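D-alanyl transferase DltD (Enterococcus faecalis, PDB 6O93) probably takes part in the D-alanylation of lipoteichoic acid, as a membrane-associated DltD-family transferase of Gram-positive cell wall biogenesis. Local coordinates at residues 49-54 and 347-352; 161-166 and 175-180; 274-279 and 320-325; 29-34 and 84-89. All coordinates share one frame; numbering follows the deposited sequence.

Contact 1. Residues 49-54 and 347-352. With PO4 (phosphate ion), chain G.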
loop_
_atom_site.group_PDB
_atom_site.type_symbol
_atom_site.label_atom_id
_atom_site.label_comp_id
_atom_site.label_asym_id
_atom_site.label_seq_id
_atom_site.Cartn_x
_atom_site.Cartn_y
_atom_site.Cartn_z
ATOM N N LEU A 49 3.862 4.803 -5.057
ATOM C CA LEU A 49 4.914 5.180 -4.121
ATOM C C LEU A 49 6.212 5.573 -4.818
ATOM O O LEU A 49 7.006 6.322 -4.241
ATOM C CB LEU A 49 5.184 4.029 -3.149
ATOM C CG LEU A 49 4.022 3.625 -2.239
ATOM C CD1 LEU A 49 4.394 2.413 -1.405
ATOM C CD2 LEU A 49 3.605 4.778 -1.338
ATOM N N SER A 50 6.450 5.088 -6.036
ATOM C CA SER A 50 7.698 5.356 -6.739
ATOM C C SER A 50 7.687 6.671 -7.507
ATOM O O SER A 50 8.723 7.051 -8.065
ATOM C CB SER A 50 8.013 4.212 -7.708
ATOM O OG SER A 50 7.043 4.134 -8.739
ATOM N N ARG A 51 6.555 7.375 -7.548
ATOM C CA ARG A 51 6.449 8.639 -8.277
ATOM C C ARG A 51 7.128 9.733 -7.459
ATOM O O ARG A 51 6.494 10.575 -6.817
ATOM C CB ARG A 51 4.991 8.969 -8.566
ATOM C CG ARG A 51 4.505 8.462 -9.912
ATOM C CD ARG A 51 4.718 6.966 -10.072
ATOM N NE ARG A 51 4.247 6.501 -11.372
ATOM C CZ ARG A 51 4.250 5.231 -11.764
ATOM N NH1 ARG A 51 4.698 4.278 -10.958
ATOM N NH2 ARG A 51 3.797 4.914 -12.969
ATOM N N PHE A 52 8.456 9.719 -7.498
ATOM C CA PHE A 52 9.248 10.651 -6.716
ATOM C C PHE A 52 9.332 12.012 -7.396
ATOM O O PHE A 52 9.321 12.126 -8.625
ATOM C CB PHE A 52 10.657 10.098 -6.494
ATOM C CG PHE A 52 10.811 9.323 -5.216
ATOM C CD1 PHE A 52 10.015 8.219 -4.956
ATOM C CD2 PHE A 52 11.760 9.694 -4.277
ATOM C CE1 PHE A 52 10.158 7.505 -3.779
ATOM C CE2 PHE A 52 11.908 8.985 -3.101
ATOM C CZ PHE A 52 11.107 7.888 -2.853
ATOM N N SER A 53 9.406 13.048 -6.570
ATOM C CA SER A 53 9.682 14.408 -7.013
ATOM C C SER A 53 10.109 15.198 -5.785
ATOM O O SER A 53 10.232 14.651 -4.686
ATOM C CB SER A 53 8.466 15.039 -7.697
ATOM O OG SER A 53 7.449 15.341 -6.756
ATOM N N ALA A 54 10.333 16.499 -5.973
ATOM C CA ALA A 54 10.699 17.351 -4.849
ATOM C C ALA A 54 9.621 17.372 -3.772
ATOM O O ALA A 54 9.914 17.719 -2.624
ATOM C CB ALA A 54 10.973 18.775 -5.337
ATOM N N THR A 347 -1.634 8.880 -15.234
ATOM C CA THR A 347 -3.051 8.559 -15.333
ATOM C C THR A 347 -3.668 8.279 -13.968
ATOM O O THR A 347 -4.780 8.737 -13.687
ATOM C CB THR A 347 -3.252 7.361 -16.260
ATOM O OG1 THR A 347 -2.389 6.292 -15.854
ATOM C CG2 THR A 347 -2.948 7.745 -17.703
ATOM N N ILE A 348 -2.966 7.547 -13.103
ATOM C CA ILE A 348 -3.572 7.076 -11.863
ATOM C C ILE A 348 -2.647 7.259 -10.666
ATOM O O ILE A 348 -3.048 7.010 -9.525
ATOM C CB ILE A 348 -3.984 5.597 -11.992
ATOM C CG1 ILE A 348 -2.763 4.727 -12.304
ATOM C CG2 ILE A 348 -5.047 5.433 -13.073
ATOM C CD1 ILE A 348 -3.053 3.241 -12.261
ATOM N N HIS A 349 -1.412 7.693 -10.905
ATOM C CA HIS A 349 -0.403 7.776 -9.856
ATOM C C HIS A 349 -0.273 9.207 -9.348
ATOM O O HIS A 349 -0.171 10.148 -10.144
ATOM C CB HIS A 349 0.948 7.276 -10.371
ATOM C CG HIS A 349 0.924 5.852 -10.826
ATOM N ND1 HIS A 349 0.819 5.495 -12.153
ATOM C CD2 HIS A 349 0.977 4.693 -10.128
ATOM C CE1 HIS A 349 0.817 4.177 -12.254
ATOM N NE2 HIS A 349 0.911 3.667 -11.040
ATOM N N LEU A 350 -0.274 9.363 -8.023
ATOM C CA LEU A 350 -0.071 10.668 -7.412
ATOM C C LEU A 350 1.204 11.308 -7.939
ATOM O O LEU A 350 2.195 10.627 -8.222
ATOM C CB LEU A 350 0.008 10.541 -5.887
ATOM C CG LEU A 350 -1.304 10.282 -5.147
ATOM C CD1 LEU A 350 -1.025 9.848 -3.716
ATOM C CD2 LEU A 350 -2.183 11.521 -5.166
ATOM N N GLY A 351 1.176 12.635 -8.058
ATOM C CA GLY A 351 2.273 13.397 -8.609
ATOM C C GLY A 351 2.588 14.621 -7.767
ATOM O O GLY A 351 2.317 14.673 -6.566
ATOM N N TRP A 352 3.160 15.621 -8.437
ATOM C CA TRP A 352 3.746 16.790 -7.789
ATOM C C TRP A 352 2.839 17.389 -6.720
ATOM O O TRP A 352 3.160 17.329 -5.529
ATOM C CB TRP A 352 4.090 17.847 -8.842
ATOM C CG TRP A 352 5.027 17.343 -9.897
ATOM C CD1 TRP A 352 6.390 17.397 -9.876
ATOM C CD2 TRP A 352 4.671 16.703 -11.127
ATOM N NE1 TRP A 352 6.905 16.831 -11.016
ATOM C CE2 TRP A 352 5.869 16.397 -11.801
ATOM C CE3 TRP A 352 3.454 16.358 -11.724
ATOM C CZ2 TRP A 352 5.886 15.763 -13.042
ATOM C CZ3 TRP A 352 3.474 15.730 -12.955
ATOM C CH2 TRP A 352 4.681 15.439 -13.600
HETATM P P PO4 G . -4.837 3.767 -17.097
HETATM O O1 PO4 G . -5.239 2.485 -16.403
HETATM O O2 PO4 G . -3.471 4.192 -16.611
HETATM O O3 PO4 G . -5.848 4.842 -16.782
HETATM O O4 PO4 G . -4.790 3.543 -18.590
#

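Contact 2. Residues 161-166 and 175-180. With PO4 (phosphate ion), chain H.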
loop_
_atom_site.group_PDB
_atom_site.type_symbol
_atom_site.label_atom_id
_atom_site.label_comp_id
_atom_site.label_asym_id
_atom_site.label_seq_id
_atom_site.Cartn_x
_atom_site.Cartn_y
_atom_site.Cartn_z
ATOM N N MET A 161 -1.911 -26.039 2.130
ATOM C CA MET A 161 -3.321 -26.199 1.788
ATOM C C MET A 161 -4.051 -27.021 2.840
ATOM O O MET A 161 -5.186 -26.702 3.215
ATOM C CB MET A 161 -3.455 -26.852 0.412
ATOM C CG MET A 161 -3.133 -25.920 -0.746
ATOM S SD MET A 161 -4.340 -24.590 -0.923
ATOM C CE MET A 161 -5.755 -25.493 -1.548
ATOM N N GLU A 162 -3.414 -28.087 3.329
ATOM C CA GLU A 162 -4.037 -28.904 4.365
ATOM C C GLU A 162 -4.209 -28.112 5.655
ATOM O O GLU A 162 -5.234 -28.235 6.335
ATOM C CB GLU A 162 -3.200 -30.161 4.599
ATOM C CG GLU A 162 -3.206 -31.108 3.410
ATOM C CD GLU A 162 -2.248 -32.274 3.565
ATOM O OE1 GLU A 162 -1.248 -32.148 4.306
ATOM O OE2 GLU A 162 -2.499 -33.322 2.934
ATOM N N THR A 163 -3.222 -27.286 6.001
ATOM C CA THR A 163 -3.336 -26.457 7.195
ATOM C C THR A 163 -4.442 -25.420 7.042
ATOM O O THR A 163 -5.226 -25.196 7.973
ATOM C CB THR A 163 -1.998 -25.776 7.486
ATOM O OG1 THR A 163 -0.979 -26.770 7.654
ATOM C CG2 THR A 163 -2.091 -24.920 8.746
ATOM N N LEU A 164 -4.526 -24.776 5.876
ATOM C CA LEU A 164 -5.559 -23.767 5.667
ATOM C C LEU A 164 -6.952 -24.380 5.697
ATOM O O LEU A 164 -7.917 -23.708 6.083
ATOM C CB LEU A 164 -5.324 -23.039 4.341
ATOM C CG LEU A 164 -4.003 -22.274 4.235
ATOM C CD1 LEU A 164 -3.897 -21.581 2.890
ATOM C CD2 LEU A 164 -3.859 -21.274 5.375
ATOM N N ALA A 165 -7.081 -25.647 5.296
ATOM C CA ALA A 165 -8.376 -26.313 5.373
ATOM C C ALA A 165 -8.836 -26.451 6.818
ATOM O O ALA A 165 -10.018 -26.250 7.122
ATOM C CB ALA A 165 -8.303 -27.685 4.701
ATOM N N ASN A 166 -7.918 -26.795 7.724
ATOM C CA ASN A 166 -8.283 -26.915 9.132
ATOM C C ASN A 166 -8.675 -25.563 9.717
ATOM O O ASN A 166 -9.626 -25.474 10.502
ATOM C CB ASN A 166 -7.130 -27.529 9.924
ATOM C CG ASN A 166 -6.803 -28.941 9.476
ATOM O OD1 ASN A 166 -7.629 -29.618 8.861
ATOM N ND2 ASN A 166 -5.594 -29.393 9.785
ATOM N N ARG A 175 -0.099 -30.243 15.135
ATOM C CA ARG A 175 1.281 -30.238 15.611
ATOM C C ARG A 175 2.255 -30.519 14.473
ATOM O O ARG A 175 3.263 -29.821 14.315
ATOM C CB ARG A 175 1.455 -31.265 16.731
ATOM C CG ARG A 175 1.902 -30.661 18.057
ATOM C CD ARG A 175 1.919 -31.697 19.176
ATOM N NE ARG A 175 0.606 -32.304 19.384
ATOM C CZ ARG A 175 0.310 -33.133 20.381
ATOM N NH1 ARG A 175 -0.914 -33.631 20.482
ATOM N NH2 ARG A 175 1.230 -33.461 21.278
ATOM N N SER A 176 1.967 -31.541 13.662
ATOM C CA SER A 176 2.852 -31.870 12.549
ATOM C C SER A 176 2.888 -30.753 11.514
ATOM O O SER A 176 3.896 -30.585 10.817
ATOM C CB SER A 176 2.415 -33.184 11.897
ATOM O OG SER A 176 1.111 -33.082 11.350
ATOM N N GLN A 177 1.804 -29.983 11.395
ATOM C CA GLN A 177 1.786 -28.868 10.454
ATOM C C GLN A 177 2.625 -27.708 10.978
ATOM O O GLN A 177 3.430 -27.126 10.241
ATOM C CB GLN A 177 0.343 -28.426 10.194
ATOM C CG GLN A 177 -0.502 -29.469 9.473
ATOM C CD GLN A 177 -1.974 -29.103 9.420
ATOM O OE1 GLN A 177 -2.458 -28.307 10.223
ATOM N NE2 GLN A 177 -2.695 -29.691 8.473
ATOM N N ARG A 178 2.453 -27.366 12.256
ATOM C CA ARG A 178 3.277 -26.327 12.861
ATOM C C ARG A 178 4.752 -26.705 12.824
ATOM O O ARG A 178 5.605 -25.875 12.489
ATOM C CB ARG A 178 2.824 -26.072 14.300
ATOM C CG ARG A 178 3.654 -25.031 15.032
ATOM C CD ARG A 178 3.083 -24.714 16.405
ATOM N NE ARG A 178 3.875 -23.699 17.099
ATOM C CZ ARG A 178 4.938 -23.956 17.858
ATOM N NH1 ARG A 178 5.588 -22.958 18.444
ATOM N NH2 ARG A 178 5.358 -25.204 18.035
ATOM N N ASP A 179 5.074 -27.955 13.173
ATOM C CA ASP A 179 6.461 -28.405 13.116
ATOM C C ASP A 179 7.039 -28.227 11.717
ATOM O O ASP A 179 8.198 -27.828 11.560
ATOM C CB ASP A 179 6.563 -29.869 13.545
ATOM C CG ASP A 179 6.213 -30.082 15.008
ATOM O OD1 ASP A 179 6.120 -29.091 15.762
ATOM O OD2 ASP A 179 6.029 -31.251 15.403
ATOM N N TYR A 180 6.243 -28.524 10.686
ATOM C CA TYR A 180 6.718 -28.378 9.313
ATOM C C TYR A 180 7.085 -26.931 9.010
ATOM O O TYR A 180 8.155 -26.651 8.457
ATOM C CB TYR A 180 5.654 -28.879 8.336
ATOM C CG TYR A 180 5.961 -28.559 6.894
ATOM C CD1 TYR A 180 6.813 -29.362 6.152
ATOM C CD2 TYR A 180 5.404 -27.449 6.276
ATOM C CE1 TYR A 180 7.100 -29.073 4.834
ATOM C CE2 TYR A 180 5.685 -27.148 4.955
ATOM C CZ TYR A 180 6.532 -27.965 4.240
ATOM O OH TYR A 180 6.819 -27.676 2.925
HETATM P P PO4 H . -3.032 -31.908 16.939
HETATM O O1 PO4 H . -3.432 -32.250 18.355
HETATM O O2 PO4 H . -2.750 -30.428 16.850
HETATM O O3 PO4 H . -4.158 -32.266 15.997
HETATM O O4 PO4 H . -1.788 -32.681 16.566
HETATM O O HOH W 1 -0.977 -31.691 7.058
#

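Contact 3. Residues 274-279 and 320-325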
loop_
_atom_site.group_PDB
_atom_site.type_symbol
_atom_site.label_atom_id
_atom_site.label_comp_id
_atom_site.label_asym_id
_atom_site.label_seq_id
_atom_site.Cartn_x
_atom_site.Cartn_y
_atom_site.Cartn_z
ATOM N N GLY A 274 -13.065 -7.287 1.023
ATOM C CA GLY A 274 -12.762 -8.249 2.070
ATOM C C GLY A 274 -11.283 -8.299 2.405
ATOM O O GLY A 274 -10.905 -8.360 3.578
ATOM N N ASP A 275 -10.424 -8.282 1.381
ATOM C CA ASP A 275 -8.987 -8.276 1.628
ATOM C C ASP A 275 -8.569 -7.007 2.357
ATOM O O ASP A 275 -7.677 -7.034 3.215
ATOM C CB ASP A 275 -8.225 -8.411 0.310
ATOM C CG ASP A 275 -8.495 -9.724 -0.388
ATOM O OD1 ASP A 275 -9.163 -10.594 0.209
ATOM O OD2 ASP A 275 -8.039 -9.884 -1.539
ATOM N N PHE A 276 -9.206 -5.883 2.023
ATOM C CA PHE A 276 -8.957 -4.639 2.742
ATOM C C PHE A 276 -9.353 -4.771 4.205
ATOM O O PHE A 276 -8.656 -4.268 5.094
ATOM C CB PHE A 276 -9.721 -3.502 2.067
ATOM C CG PHE A 276 -9.529 -2.166 2.718
ATOM C CD1 PHE A 276 -8.258 -1.676 2.967
ATOM C CD2 PHE A 276 -10.620 -1.387 3.057
ATOM C CE1 PHE A 276 -8.082 -0.442 3.558
ATOM C CE2 PHE A 276 -10.447 -0.148 3.645
ATOM C CZ PHE A 276 -9.177 0.323 3.895
ATOM N N GLN A 277 -10.471 -5.449 4.474
ATOM C CA GLN A 277 -10.872 -5.702 5.853
ATOM C C GLN A 277 -9.798 -6.483 6.599
ATOM O O GLN A 277 -9.563 -6.247 7.791
ATOM C CB GLN A 277 -12.200 -6.458 5.878
ATOM C CG GLN A 277 -12.725 -6.761 7.276
ATOM C CD GLN A 277 -13.035 -5.503 8.064
ATOM O OE1 GLN A 277 -12.947 -4.393 7.542
ATOM N NE2 GLN A 277 -13.405 -5.673 9.328
ATOM N N ALA A 278 -9.137 -7.420 5.917
ATOM C CA ALA A 278 -8.076 -8.185 6.563
ATOM C C ALA A 278 -6.957 -7.269 7.041
ATOM O O ALA A 278 -6.437 -7.436 8.150
ATOM C CB ALA A 278 -7.533 -9.246 5.606
ATOM N N ALA A 279 -6.576 -6.289 6.218
ATOM C CA ALA A 279 -5.542 -5.345 6.625
ATOM C C ALA A 279 -6.020 -4.471 7.777
ATOM O O ALA A 279 -5.242 -4.146 8.682
ATOM C CB ALA A 279 -5.122 -4.484 5.435
ATOM N N LYS A 320 -14.926 4.770 2.720
ATOM C CA LYS A 320 -14.986 5.617 3.905
ATOM C C LYS A 320 -16.027 5.117 4.897
ATOM O O LYS A 320 -15.880 5.331 6.104
ATOM C CB LYS A 320 -15.265 7.067 3.509
ATOM C CG LYS A 320 -14.101 7.728 2.781
ATOM C CD LYS A 320 -14.234 9.242 2.723
ATOM C CE LYS A 320 -15.420 9.672 1.887
ATOM N NZ LYS A 320 -15.476 11.154 1.744
ATOM N N TYR A 321 -17.075 4.442 4.419
ATOM C CA TYR A 321 -18.016 3.821 5.344
ATOM C C TYR A 321 -17.351 2.678 6.100
ATOM O O TYR A 321 -17.441 2.596 7.330
ATOM C CB TYR A 321 -19.253 3.316 4.600
ATOM C CG TYR A 321 -20.292 2.726 5.528
ATOM C CD1 TYR A 321 -21.204 3.540 6.181
ATOM C CD2 TYR A 321 -20.351 1.360 5.760
ATOM C CE1 TYR A 321 -22.151 3.013 7.037
ATOM C CE2 TYR A 321 -21.296 0.821 6.615
ATOM C CZ TYR A 321 -22.193 1.652 7.251
ATOM O OH TYR A 321 -23.140 1.127 8.102
ATOM N N GLN A 322 -16.672 1.788 5.375
ATOM C CA GLN A 322 -15.990 0.668 6.014
ATOM C C GLN A 322 -14.964 1.160 7.029
ATOM O O GLN A 322 -14.786 0.550 8.090
ATOM C CB GLN A 322 -15.328 -0.202 4.945
ATOM C CG GLN A 322 -14.688 -1.480 5.458
ATOM C CD GLN A 322 -14.269 -2.406 4.325
ATOM O OE1 GLN A 322 -14.592 -2.165 3.160
ATOM N NE2 GLN A 322 -13.546 -3.468 4.665
ATOM N N LEU A 323 -14.286 2.266 6.723
ATOM C CA LEU A 323 -13.321 2.834 7.658
ATOM C C LEU A 323 -14.025 3.487 8.843
ATOM O O LEU A 323 -13.863 3.058 9.991
ATOM C CB LEU A 323 -12.432 3.847 6.936
ATOM C CG LEU A 323 -11.459 3.258 5.910
ATOM C CD1 LEU A 323 -10.831 4.362 5.073
ATOM C CD2 LEU A 323 -10.384 2.438 6.608
ATOM N N GLN A 324 -14.820 4.526 8.576
ATOM C CA GLN A 324 -15.438 5.296 9.652
ATOM C C GLN A 324 -16.308 4.416 10.541
ATOM O O GLN A 324 -16.332 4.590 11.764
ATOM C CB GLN A 324 -16.267 6.437 9.064
ATOM C CG GLN A 324 -15.445 7.541 8.424
ATOM C CD GLN A 324 -14.909 8.529 9.440
ATOM O OE1 GLN A 324 -15.202 8.434 10.632
ATOM N NE2 GLN A 324 -14.122 9.493 8.971
ATOM N N GLU A 325 -17.033 3.470 9.944
ATOM C CA GLU A 325 -17.919 2.609 10.715
ATOM C C GLU A 325 -17.174 1.823 11.786
ATOM O O GLU A 325 -17.785 1.428 12.786
ATOM C CB GLU A 325 -18.653 1.655 9.766
ATOM C CG GLU A 325 -19.516 0.603 10.440
ATOM C CD GLU A 325 -20.682 1.190 11.204
ATOM O OE1 GLU A 325 -20.878 2.426 11.160
ATOM O OE2 GLU A 325 -21.410 0.405 11.848
#

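Contact 4. Residues 29-34 and 84-89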
loop_
_atom_site.group_PDB
_atom_site.type_symbol
_atom_site.label_atom_id
_atom_site.label_comp_id
_atom_site.label_asym_id
_atom_site.label_seq_id
_atom_site.Cartn_x
_atom_site.Cartn_y
_atom_site.Cartn_z
ATOM N N VAL A 29 13.550 -8.910 8.672
ATOM C CA VAL A 29 14.613 -8.267 9.445
ATOM C C VAL A 29 14.590 -6.756 9.243
ATOM O O VAL A 29 14.475 -5.981 10.200
ATOM C CB VAL A 29 15.985 -8.855 9.072
ATOM C CG1 VAL A 29 17.097 -8.095 9.776
ATOM C CG2 VAL A 29 16.044 -10.334 9.426
ATOM N N ILE A 30 14.704 -6.313 7.990
ATOM C CA ILE A 30 14.936 -4.895 7.728
ATOM C C ILE A 30 13.677 -4.080 8.003
ATOM O O ILE A 30 13.714 -3.084 8.736
ATOM C CB ILE A 30 15.443 -4.693 6.289
ATOM C CG1 ILE A 30 16.861 -5.255 6.157
ATOM C CG2 ILE A 30 15.409 -3.214 5.921
ATOM C CD1 ILE A 30 17.374 -5.324 4.732
ATOM N N LYS A 31 12.543 -4.481 7.422
ATOM C CA LYS A 31 11.339 -3.668 7.562
ATOM C C LYS A 31 10.854 -3.643 9.008
ATOM O O LYS A 31 10.403 -2.600 9.496
ATOM C CB LYS A 31 10.239 -4.176 6.625
ATOM C CG LYS A 31 9.387 -5.307 7.176
ATOM C CD LYS A 31 8.461 -5.861 6.105
ATOM C CE LYS A 31 7.401 -6.778 6.696
ATOM N NZ LYS A 31 7.990 -7.900 7.468
ATOM N N ASN A 32 10.944 -4.775 9.712
ATOM C CA ASN A 32 10.488 -4.813 11.099
ATOM C C ASN A 32 11.361 -3.941 11.989
ATOM O O ASN A 32 10.852 -3.237 12.869
ATOM C CB ASN A 32 10.475 -6.253 11.613
ATOM C CG ASN A 32 9.448 -7.115 10.906
ATOM O OD1 ASN A 32 8.753 -6.658 9.992
ATOM N ND2 ASN A 32 9.346 -8.370 11.325
ATOM N N LYS A 33 12.678 -3.977 11.782
ATOM C CA LYS A 33 13.572 -3.141 12.577
ATOM C C LYS A 33 13.290 -1.663 12.341
ATOM O O LYS A 33 13.275 -0.868 13.286
ATOM C CB LYS A 33 15.027 -3.473 12.245
ATOM C CG LYS A 33 16.054 -2.754 13.114
ATOM C CD LYS A 33 15.964 -3.194 14.569
ATOM C CE LYS A 33 17.078 -2.586 15.408
ATOM N NZ LYS A 33 16.985 -2.999 16.837
ATOM N N ALA A 34 13.050 -1.279 11.087
ATOM C CA ALA A 34 12.785 0.122 10.772
ATOM C C ALA A 34 11.524 0.613 11.473
ATOM O O ALA A 34 11.508 1.705 12.057
ATOM C CB ALA A 34 12.663 0.301 9.259
ATOM N N ALA A 84 -1.862 -7.125 4.242
ATOM C CA ALA A 84 -2.320 -7.661 5.520
ATOM C C ALA A 84 -1.280 -8.595 6.126
ATOM O O ALA A 84 -1.068 -8.597 7.344
ATOM C CB ALA A 84 -3.656 -8.383 5.338
ATOM N N MET A 85 -0.610 -9.391 5.291
ATOM C CA MET A 85 0.428 -10.283 5.792
ATOM C C MET A 85 1.709 -9.524 6.114
ATOM O O MET A 85 2.423 -9.892 7.055
ATOM C CB MET A 85 0.704 -11.389 4.772
ATOM C CG MET A 85 1.592 -12.511 5.296
ATOM S SD MET A 85 0.861 -13.411 6.687
ATOM C CE MET A 85 -0.578 -14.142 5.904
ATOM N N VAL A 86 2.010 -8.470 5.354
ATOM C CA VAL A 86 3.134 -7.598 5.689
ATOM C C VAL A 86 2.930 -6.993 7.071
ATOM O O VAL A 86 3.846 -6.968 7.903
ATOM C CB VAL A 86 3.299 -6.505 4.618
ATOM C CG1 VAL A 86 4.316 -5.459 5.064
ATOM C CG2 VAL A 86 3.705 -7.119 3.288
ATOM N N ILE A 87 1.720 -6.494 7.335
ATOM C CA ILE A 87 1.421 -5.886 8.629
ATOM C C ILE A 87 1.524 -6.924 9.738
ATOM O O ILE A 87 2.160 -6.694 10.773
ATOM C CB ILE A 87 0.028 -5.232 8.601
ATOM C CG1 ILE A 87 0.012 -4.058 7.623
ATOM C CG2 ILE A 87 -0.374 -4.780 9.998
ATOM C CD1 ILE A 87 -1.379 -3.605 7.227
ATOM N N HIS A 88 0.890 -8.083 9.540
ATOM C CA HIS A 88 0.921 -9.122 10.564
ATOM C C HIS A 88 2.350 -9.536 10.890
ATOM O O HIS A 88 2.684 -9.777 12.056
ATOM C CB HIS A 88 0.106 -10.334 10.109
ATOM C CG HIS A 88 0.085 -11.449 11.106
ATOM N ND1 HIS A 88 -0.877 -11.549 12.091
ATOM C CD2 HIS A 88 0.914 -12.504 11.283
ATOM C CE1 HIS A 88 -0.642 -12.621 12.825
ATOM N NE2 HIS A 88 0.440 -13.218 12.356
ATOM N N SER A 89 3.211 -9.619 9.874
ATOM C CA SER A 89 4.578 -10.077 10.089
ATOM C C SER A 89 5.404 -9.085 10.894
ATOM O O SER A 89 6.453 -9.462 11.424
ATOM C CB SER A 89 5.263 -10.344 8.747
ATOM O OG SER A 89 5.477 -9.141 8.034
#

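Contact 1. Residues 49-54 and 347-352
The guanidinium of R51 lies flat over one face of the H349 imidazole, with centres 3.4 Å apart and planes 19° from parallel, while CG1 of I348 lies over the opposite face, toward the rim. Although R51 NH2 stands 3.1 Å from H349 ND1, it sits above the ring, and the pair is a stacking contact, not a hydrogen bond. The two ring nitrogens are engaged elsewhere: ND1 with OD1 of D346, NE2 with OG of S47. These partners give the geometry of a Ser-His-Asp charge relay, consistent with a catalytic triad of the SGNH-hydrolase clan, and R51 roofs its histidine. The sodium ion, bound by S46, E48 and S104, is about 4 Å from the H349 side chain. R51 reaches the ring through a bend at its second torsion (chi2 56°), from a backbone shaped as an inverse gamma turn. Lower on the same side chain, R51 CB rests 3.3 Å from the carbonyl O of L350. Further along, S53 CB approaches the W352 indole obliquely, 3.8 Å from CD1, where helix 352-367 begins just after the N-cap G351. The W352 side chain also packs on A227, I230 and A231 of helix 220-233.

Contact 2. Residues 161-166 and 175-180
E162, T163 and N166 face Q177 across a helical hairpin, in which helix 158-168 turns through a short loop into helix 175-195. The local axes are 10.4 Å apart, and their directions differ by 132°, an oblique crossing about midway between perpendicular and antiparallel. E162 meets Q177 directly through CB, 3.9 Å from NE2; its carboxylate is linked through a water, which donates to E162 OE1 (2.8 Å) and accepts from Q177 NE2 (3.0 Å). T163 comes next and packs closest, with OG1 only 3.1 Å from Q177 CD. The angles to the Q177 amide are too poor for a hydrogen bond; OG1 is instead bonded to V159 O one turn earlier in its own helix, and the two side chains run past each other in opposite directions. T163 also touches L131 of helix 124-132, which places the hairpin against that helix. At N166, ND2 gives a weak bond to Q177 OE1 (3.3 Å, 137° at the hydrogen). The same OE1 also accepts the backbone N-H of Q174, so it is gripped weakly from the first helix and by the backbone just ahead of its own. An extended chain beyond CG (chi2 171°) carries the Q177 amide into this position between the helices. At the start of the second helix, a phosphate, probably from the crystallisation liquor, accepts the backbone N-H of R175 through O4, 3.3 Å from the nitrogen.

Contact 3. Residues 274-279 and 320-325
Helices 274-279 and 320-324 run nearly side by side, their directions 27° apart and their axes 11.6 Å distant, and the closest alpha carbons, those of Q277 and Q322, are still 8.2 Å from each other. Long side chains therefore fill the gap. Q322 stretches straight across and gives an N-H from NE2 to Q277 OE1 (3.1 Å, 167° at the hydrogen). The acceptor lies almost in the plane of the Q322 amide, whereas the donor is tilted from the carbonyl plane of Q277. Q277 turns its oxygen to meet it by bending at its second torsion (chi2 63°). Both buried amides are bonded further: Q277 NE2 to Q326 OE1, Q322 OE1 to W387 NE1, and Q322 NE2 also to Y273 O. Beneath this polar layer, F276 and L323 cross at about a right angle, with CZ of the ring 3.6 Å from the leucine CD2. The Q322 amide passes the other way along the ring, NE2 lying 3.9 Å from F276 CD2. F276 and L323 both also rest on F292, so the pair packs between the two helices and strand 289-294, as neighbouring helices do in the three-layer alpha/beta/alpha sandwich of SGNH proteins.

Contact 4. Residues 29-34 and 84-89
K31 reaches from helix 29-36 to V86 and S89 of helix 80-90, which packs through V86 and I87 on F44 of strand 40-44, in the parallel sheet of an alpha/beta/alpha fold consistent with the SGNH-hydrolase clan. The two helices cross at 66°, with local axes 10.8 Å apart, a separation bridged by the K31 side chain. Its CB points toward the other helix, and the chain then runs out extended through CG and CD. CE is the first atom to land, 3.7 Å from V86 CG1 and 3.3 Å from S89 OG. A turn at the last torsion (chi4 -56°) brings NZ round to its oxygens: S89 OG at 2.9 Å, N32 OD1 also at 2.9 Å, and the carbonyl O of G27. Three hydrogen bonds thus hold this buried ammonium, one from the opposing helix and two from its own end of the chain. S89 OG gives its own proton to V86 O within its helix, which directs the hydroxyl as an acceptor to the lysine. N32 spans the same gap with its other amide atom: while OD1 serves K31, ND2 makes a weak bond to the backbone O of S89, 3.1 Å long and bent to 131° at the hydrogen.

Overall arrangement
Contact 1 marks the probable active site, and the other three contacts join helices elsewhere in the fold. Contacts 3 and 4 touch directly: A84 CB packs 3.7 Å from A279 N, so helices 80-90 and 272-285 connect the two contacts, whose centres are 20 Å apart. Contact 2 is the most peripheral, its centre about 29 Å from that of the chain and 42 Å from that of contact 1; its nearest atoms come within about 8 Å of contact 4. Along the sequence, contacts 2 and 3 are nested inside the loop closed by contact 1, whereas contact 4 alternates with it. The F276 side chain of contact 3 is about 13 Å from the sodium ion that adjoins H349.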